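Local coordinates for protein aminoacyltransferase FemA (Staphylococcus aureus, PDB 1LRZ) that adds glycines 2 and 3 of the pentaglycine interpeptide bridge of the cell-wall peptidoglycan, using glycyl-tRNA as donor, at residues F3-A8 with S94-K99. Residues are numbered along the deposited sequence; the frame is centred on the assembly and turned at random.
Sequences FTNLTA and SKYVKK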
loop_
_atom_site.group_PDB
_atom_site.type_symbol
_atom_site.label_atom_id
_atom_site.label_comp_id
_atom_site.label_asym_id
_atom_site.label_seq_id
_atom_site.Cartn_x
_atom_site.Cartn_y
_atom_site.Cartn_z
ATOM N N PHE A 3 32.758 6.150 0.372
ATOM C CA PHE A 3 31.475 6.833 0.303
ATOM C C PHE A 3 31.588 7.635 -0.979
ATOM O O PHE A 3 32.648 8.196 -1.263
ATOM C CB PHE A 3 31.290 7.783 1.486
ATOM C CG PHE A 3 29.892 8.353 1.608
ATOM C CD1 PHE A 3 28.904 7.671 2.314
ATOM C CD2 PHE A 3 29.572 9.586 1.042
ATOM C CE1 PHE A 3 27.619 8.208 2.463
ATOM C CE2 PHE A 3 28.290 10.134 1.182
ATOM C CZ PHE A 3 27.313 9.447 1.894
ATOM N N THR A 4 30.522 7.684 -1.763
ATOM C CA THR A 4 30.564 8.434 -3.005
ATOM C C THR A 4 29.164 8.714 -3.552
ATOM O O THR A 4 28.165 8.291 -2.974
ATOM C CB THR A 4 31.377 7.659 -4.071
ATOM O OG1 THR A 4 31.478 8.447 -5.261
ATOM C CG2 THR A 4 30.698 6.335 -4.409
ATOM N N ASN A 5 29.102 9.459 -4.651
ATOM C CA ASN A 5 27.835 9.749 -5.300
ATOM C C ASN A 5 27.606 8.577 -6.248
ATOM O O ASN A 5 28.563 7.968 -6.718
ATOM C CB ASN A 5 27.919 11.060 -6.082
ATOM C CG ASN A 5 27.744 12.271 -5.192
ATOM O OD1 ASN A 5 26.625 12.612 -4.791
ATOM N ND2 ASN A 5 28.847 12.915 -4.857
ATOM N N LEU A 6 26.348 8.258 -6.522
ATOM C CA LEU A 6 26.020 7.148 -7.405
ATOM C C LEU A 6 25.256 7.657 -8.615
ATOM O O LEU A 6 24.573 8.684 -8.541
ATOM C CB LEU A 6 25.136 6.125 -6.670
ATOM C CG LEU A 6 25.589 5.489 -5.350
ATOM C CD1 LEU A 6 24.480 4.573 -4.851
ATOM C CD2 LEU A 6 26.895 4.692 -5.551
ATOM N N THR A 7 25.365 6.941 -9.729
ATOM C CA THR A 7 24.618 7.309 -10.927
ATOM C C THR A 7 23.219 6.754 -10.686
ATOM O O THR A 7 23.041 5.867 -9.853
ATOM C CB THR A 7 25.188 6.637 -12.174
ATOM O OG1 THR A 7 24.988 5.221 -12.076
ATOM C CG2 THR A 7 26.697 6.940 -12.296
ATOM N N ALA A 8 22.230 7.260 -11.409
ATOM C CA ALA A 8 20.861 6.794 -11.241
ATOM C C ALA A 8 20.757 5.295 -11.518
ATOM O O ALA A 8 20.018 4.573 -10.839
ATOM C CB ALA A 8 19.924 7.576 -12.173
ATOM N N SER A 94 27.300 12.284 7.369
ATOM C CA SER A 94 27.423 13.511 8.139
ATOM C C SER A 94 28.473 14.405 7.480
ATOM O O SER A 94 28.231 15.590 7.257
ATOM C CB SER A 94 27.845 13.199 9.577
ATOM O OG SER A 94 26.827 12.483 10.259
ATOM N N LYS A 95 29.633 13.827 7.161
ATOM C CA LYS A 95 30.714 14.574 6.517
ATOM C C LYS A 95 30.243 15.099 5.168
ATOM O O LYS A 95 30.556 16.224 4.766
ATOM C CB LYS A 95 31.928 13.681 6.289
ATOM C CG LYS A 95 32.554 13.103 7.540
ATOM C CD LYS A 95 33.761 12.244 7.171
ATOM C CE LYS A 95 34.323 11.521 8.384
ATOM N NZ LYS A 95 35.463 10.634 8.008
ATOM N N TYR A 96 29.493 14.263 4.463
ATOM C CA TYR A 96 28.978 14.631 3.158
ATOM C C TYR A 96 28.049 15.844 3.245
ATOM O O TYR A 96 28.232 16.823 2.517
ATOM C CB TYR A 96 28.215 13.458 2.533
ATOM C CG TYR A 96 27.698 13.763 1.154
ATOM C CD1 TYR A 96 28.529 13.640 0.033
ATOM C CD2 TYR A 96 26.391 14.205 0.966
ATOM C CE1 TYR A 96 28.064 13.954 -1.247
ATOM C CE2 TYR A 96 25.916 14.520 -0.298
ATOM C CZ TYR A 96 26.759 14.393 -1.399
ATOM O OH TYR A 96 26.291 14.703 -2.652
ATOM N N VAL A 97 27.059 15.803 4.130
ATOM C CA VAL A 97 26.153 16.941 4.190
ATOM C C VAL A 97 26.833 18.208 4.708
ATOM O O VAL A 97 26.373 19.306 4.412
ATOM C CB VAL A 97 24.884 16.646 5.021
ATOM C CG1 VAL A 97 24.090 15.520 4.349
ATOM C CG2 VAL A 97 25.253 16.298 6.461
ATOM N N LYS A 98 27.928 18.064 5.453
ATOM C CA LYS A 98 28.643 19.237 5.958
ATOM C C LYS A 98 29.348 19.954 4.815
ATOM O O LYS A 98 29.768 21.102 4.950
ATOM C CB LYS A 98 29.659 18.847 7.028
ATOM C CG LYS A 98 29.024 18.410 8.340
ATOM C CD LYS A 98 30.060 17.874 9.326
ATOM C CE LYS A 98 29.378 17.375 10.602
ATOM N NZ LYS A 98 30.345 16.857 11.606
ATOM N N LYS A 99 29.483 19.265 3.687
ATOM C CA LYS A 99 30.105 19.853 2.508
ATOM C C LYS A 99 29.056 20.656 1.751
ATOM O O LYS A 99 29.379 21.413 0.844
ATOM C CB LYS A 99 30.629 18.763 1.568
ATOM C CG LYS A 99 31.898 18.083 2.033
ATOM C CD LYS A 99 32.295 16.952 1.085
ATOM C CE LYS A 99 33.449 16.154 1.676
ATOM N NZ LYS A 99 33.836 15.000 0.816
#
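Phe3 and Tyr96 join strand 2-5, at one edge of a mixed beta sheet within the chain, to helix 83-98, which packs on one face of that sheet. Helix 83-98 is the connection of a beta-alpha-beta crossover between the parallel neighbours 67-78 and 102-107, in a sheet consistent with the acetyltransferase-like fold of the FemABX family. Strand 2-5 pairs antiparallel with strand 39-46, through backbone hydrogen bonds such as Thr4 with Gly44.

The apolar part is small and aromatic. The rings of Phe3 and Tyr96 meet obliquely, with centroids 5.7 Å apart and planes at 51°. One corner of the Phe3 ring does the touching: CE2 lies 3.6 Å from Tyr96 CB and 3.7 Å from Tyr96 CG. The two side chains cross at about a right angle. Tyr96 holds CG anti to its own N (chi1 -178°), which carries the ring out from the helix to the strand. Val43 of strand 39-46 touches Phe3, Asn5 and Tyr96, so both sides of the contact also rest on the next strand. The ring of His100, just past the helix, also meets that of Tyr96.

The polar part lies at the far end of the tyrosine. Asn5, two residues along from Phe3 on the strand, brings its amide to the phenol end of the buried Tyr96. The amide and ring planes stand 65° apart. Asn5 itself is exposed, so this end of the contact borders on solvent. Its amide is probably turned over in the model, so the roles of its O and N remain doubtful. As modelled, Asn5 OD1 sits 3.0 Å from Tyr96 OH.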